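Local coordinates for protein histone-lysine N-methyltransferase family member SUVH9 (Arabidopsis thaliana, PDB 4NJ5) that takes part in gene silencing, lacks methyltransferase activity, and may bind methylated DNA and recruit RNA polymerase V to chromatin during RNA-directed DNA methylation, at residues Leu359-Glu364 / Ser377-His382. Sequence-based numbering, arbitrary orientation.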
loop_
_atom_site.group_PDB
_atom_site.type_symbol
_atom_site.label_atom_id
_atom_site.label_comp_id
_atom_site.label_asym_id
_atom_site.label_seq_id
_atom_site.Cartn_x
_atom_site.Cartn_y
_atom_site.Cartn_z
ATOM N N LEU A 359 -9.133 -13.153 -5.690
ATOM C CA LEU A 359 -8.931 -12.498 -4.400
ATOM C C LEU A 359 -8.153 -13.383 -3.426
ATOM O O LEU A 359 -8.414 -14.582 -3.320
ATOM C CB LEU A 359 -10.275 -12.092 -3.788
ATOM C CG LEU A 359 -10.258 -11.582 -2.341
ATOM C CD1 LEU A 359 -9.535 -10.246 -2.231
ATOM C CD2 LEU A 359 -11.671 -11.481 -1.775
ATOM N N ARG A 360 -7.195 -12.779 -2.727
ATOM C CA ARG A 360 -6.367 -13.493 -1.760
ATOM C C ARG A 360 -6.206 -12.685 -0.473
ATOM O O ARG A 360 -5.643 -13.171 0.510
ATOM C CB ARG A 360 -4.986 -13.775 -2.350
ATOM C CG ARG A 360 -4.070 -12.562 -2.334
ATOM C CD ARG A 360 -2.930 -12.706 -3.328
ATOM N NE ARG A 360 -2.149 -11.477 -3.445
ATOM C CZ ARG A 360 -2.519 -10.418 -4.159
ATOM N NH1 ARG A 360 -3.670 -10.424 -4.818
ATOM N NH2 ARG A 360 -1.740 -9.346 -4.207
ATOM N N ASN A 361 -6.686 -11.445 -0.492
ATOM C CA ASN A 361 -6.636 -10.583 0.683
ATOM C C ASN A 361 -7.926 -10.656 1.494
ATOM O O ASN A 361 -9.002 -10.890 0.944
ATOM C CB ASN A 361 -6.357 -9.137 0.271
ATOM C CG ASN A 361 -4.929 -8.928 -0.186
ATOM O OD1 ASN A 361 -4.676 -8.658 -1.359
ATOM N ND2 ASN A 361 -3.984 -9.054 0.741
ATOM N N ARG A 362 -7.822 -10.458 2.803
ATOM C CA ARG A 362 -9.007 -10.490 3.649
ATOM C C ARG A 362 -9.651 -9.106 3.685
ATOM O O ARG A 362 -9.059 -8.142 4.172
ATOM C CB ARG A 362 -8.660 -10.980 5.058
ATOM C CG ARG A 362 -9.865 -11.421 5.885
ATOM C CD ARG A 362 -9.441 -12.134 7.170
ATOM N NE ARG A 362 -9.269 -13.574 6.993
ATOM C CZ ARG A 362 -8.132 -14.158 6.627
ATOM N NH1 ARG A 362 -8.076 -15.476 6.495
ATOM N NH2 ARG A 362 -7.050 -13.427 6.390
ATOM N N LEU A 363 -10.863 -9.014 3.148
ATOM C CA LEU A 363 -11.557 -7.738 3.052
ATOM C C LEU A 363 -12.805 -7.695 3.925
ATOM O O LEU A 363 -13.311 -8.728 4.379
ATOM C CB LEU A 363 -11.944 -7.449 1.602
ATOM C CG LEU A 363 -10.828 -7.527 0.563
ATOM C CD1 LEU A 363 -11.401 -7.322 -0.833
ATOM C CD2 LEU A 363 -9.753 -6.500 0.866
ATOM N N GLU A 364 -13.305 -6.483 4.133
ATOM C CA GLU A 364 -14.448 -6.249 4.996
ATOM C C GLU A 364 -15.389 -5.230 4.371
ATOM O O GLU A 364 -14.983 -4.121 4.015
ATOM C CB GLU A 364 -13.973 -5.773 6.369
ATOM C CG GLU A 364 -15.073 -5.308 7.301
ATOM C CD GLU A 364 -14.579 -5.140 8.730
ATOM O OE1 GLU A 364 -14.330 -6.170 9.398
ATOM O OE2 GLU A 364 -14.433 -3.983 9.181
ATOM N N SER A 377 -9.555 -3.193 3.823
ATOM C CA SER A 377 -8.743 -4.404 3.878
ATOM C C SER A 377 -8.155 -4.634 5.266
ATOM O O SER A 377 -7.682 -3.694 5.902
ATOM C CB SER A 377 -7.612 -4.326 2.854
ATOM O OG SER A 377 -6.699 -5.396 3.026
ATOM N N LEU A 378 -8.175 -5.882 5.730
ATOM C CA LEU A 378 -7.505 -6.226 6.984
ATOM C C LEU A 378 -6.006 -6.349 6.751
ATOM O O LEU A 378 -5.205 -6.230 7.681
ATOM C CB LEU A 378 -8.034 -7.535 7.577
ATOM C CG LEU A 378 -9.541 -7.763 7.729
ATOM C CD1 LEU A 378 -9.807 -8.946 8.647
ATOM C CD2 LEU A 378 -10.263 -6.534 8.238
ATOM N N ASP A 379 -5.630 -6.595 5.502
ATOM C CA ASP A 379 -4.231 -6.797 5.160
ATOM C C ASP A 379 -3.606 -5.502 4.673
ATOM O O ASP A 379 -4.304 -4.568 4.278
ATOM C CB ASP A 379 -4.093 -7.878 4.086
ATOM C CG ASP A 379 -4.775 -9.179 4.474
ATOM O OD1 ASP A 379 -4.807 -9.496 5.682
ATOM O OD2 ASP A 379 -5.281 -9.883 3.573
ATOM N N VAL A 380 -2.283 -5.447 4.719
ATOM C CA VAL A 380 -1.549 -4.342 4.134
ATOM C C VAL A 380 -1.633 -4.494 2.623
ATOM O O VAL A 380 -1.516 -5.600 2.100
ATOM C CB VAL A 380 -0.077 -4.364 4.593
ATOM C CG1 VAL A 380 0.791 -3.492 3.702
ATOM C CG2 VAL A 380 0.028 -3.935 6.056
ATOM N N LEU A 381 -1.874 -3.392 1.924
ATOM C CA LEU A 381 -1.882 -3.421 0.470
ATOM C C LEU A 381 -0.800 -2.498 -0.055
ATOM O O LEU A 381 -0.766 -1.313 0.283
ATOM C CB LEU A 381 -3.244 -2.995 -0.072
ATOM C CG LEU A 381 -4.435 -3.834 0.382
ATOM C CD1 LEU A 381 -5.720 -3.177 -0.069
ATOM C CD2 LEU A 381 -4.329 -5.251 -0.167
ATOM N N HIS A 382 0.091 -3.040 -0.878
ATOM C CA HIS A 382 1.178 -2.237 -1.418
ATOM C C HIS A 382 0.855 -1.675 -2.800
ATOM O O HIS A 382 -0.036 -2.166 -3.496
ATOM C CB HIS A 382 2.496 -3.014 -1.428
ATOM C CG HIS A 382 2.513 -4.184 -2.363
ATOM N ND1 HIS A 382 2.181 -5.460 -1.962
ATOM C CD2 HIS A 382 2.853 -4.275 -3.671
ATOM C CE1 HIS A 382 2.304 -6.286 -2.988
ATOM N NE2 HIS A 382 2.710 -5.592 -4.035
#
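Asp-379 reaches across to Asn-361 and Arg-362, meeting both through one carboxylate oxygen. Asp-379 CB lies 3.5 Å from Asn-361 ND2; chi1 of -54° sets Asp-379 CG anti to the carbonyl carbon, 3.7 Å from Arg-362 N. Asp-379 OD2 accepts two bonds from opposite faces of its plane: Arg-362 N, at 2.7 Å, comes from well above that plane, whereas Asn-361 ND2, at 3.2 Å, approaches on the anti side with an N-H...O angle of 166°. OD1 turns instead to a salt bridge with Lys-239. An alanine here would probably leave Arg-362 N and the Asn-361 amide without their shared acceptor and Lys-239 without its counter-charge. Beside these bonds, Leu-381 CD2 packs against the Asn-361 amide, 3.6 Å from Asn-361 OD1; the apolar contact is Arg-362 CD on Leu-378 CD1, at 3.5 Å. Leu-378 N donates to Arg-362 O (2.9 Å), next to the antiparallel, non-hydrogen-bonded pair Leu-363 and Ser-377. The contact thus closes the open end of the hairpin formed by strands 363-367 and 373-377 in the SET domain, with strand 264-267 beside the first strand and helix 228-240 against Arg-362 and Leu-378.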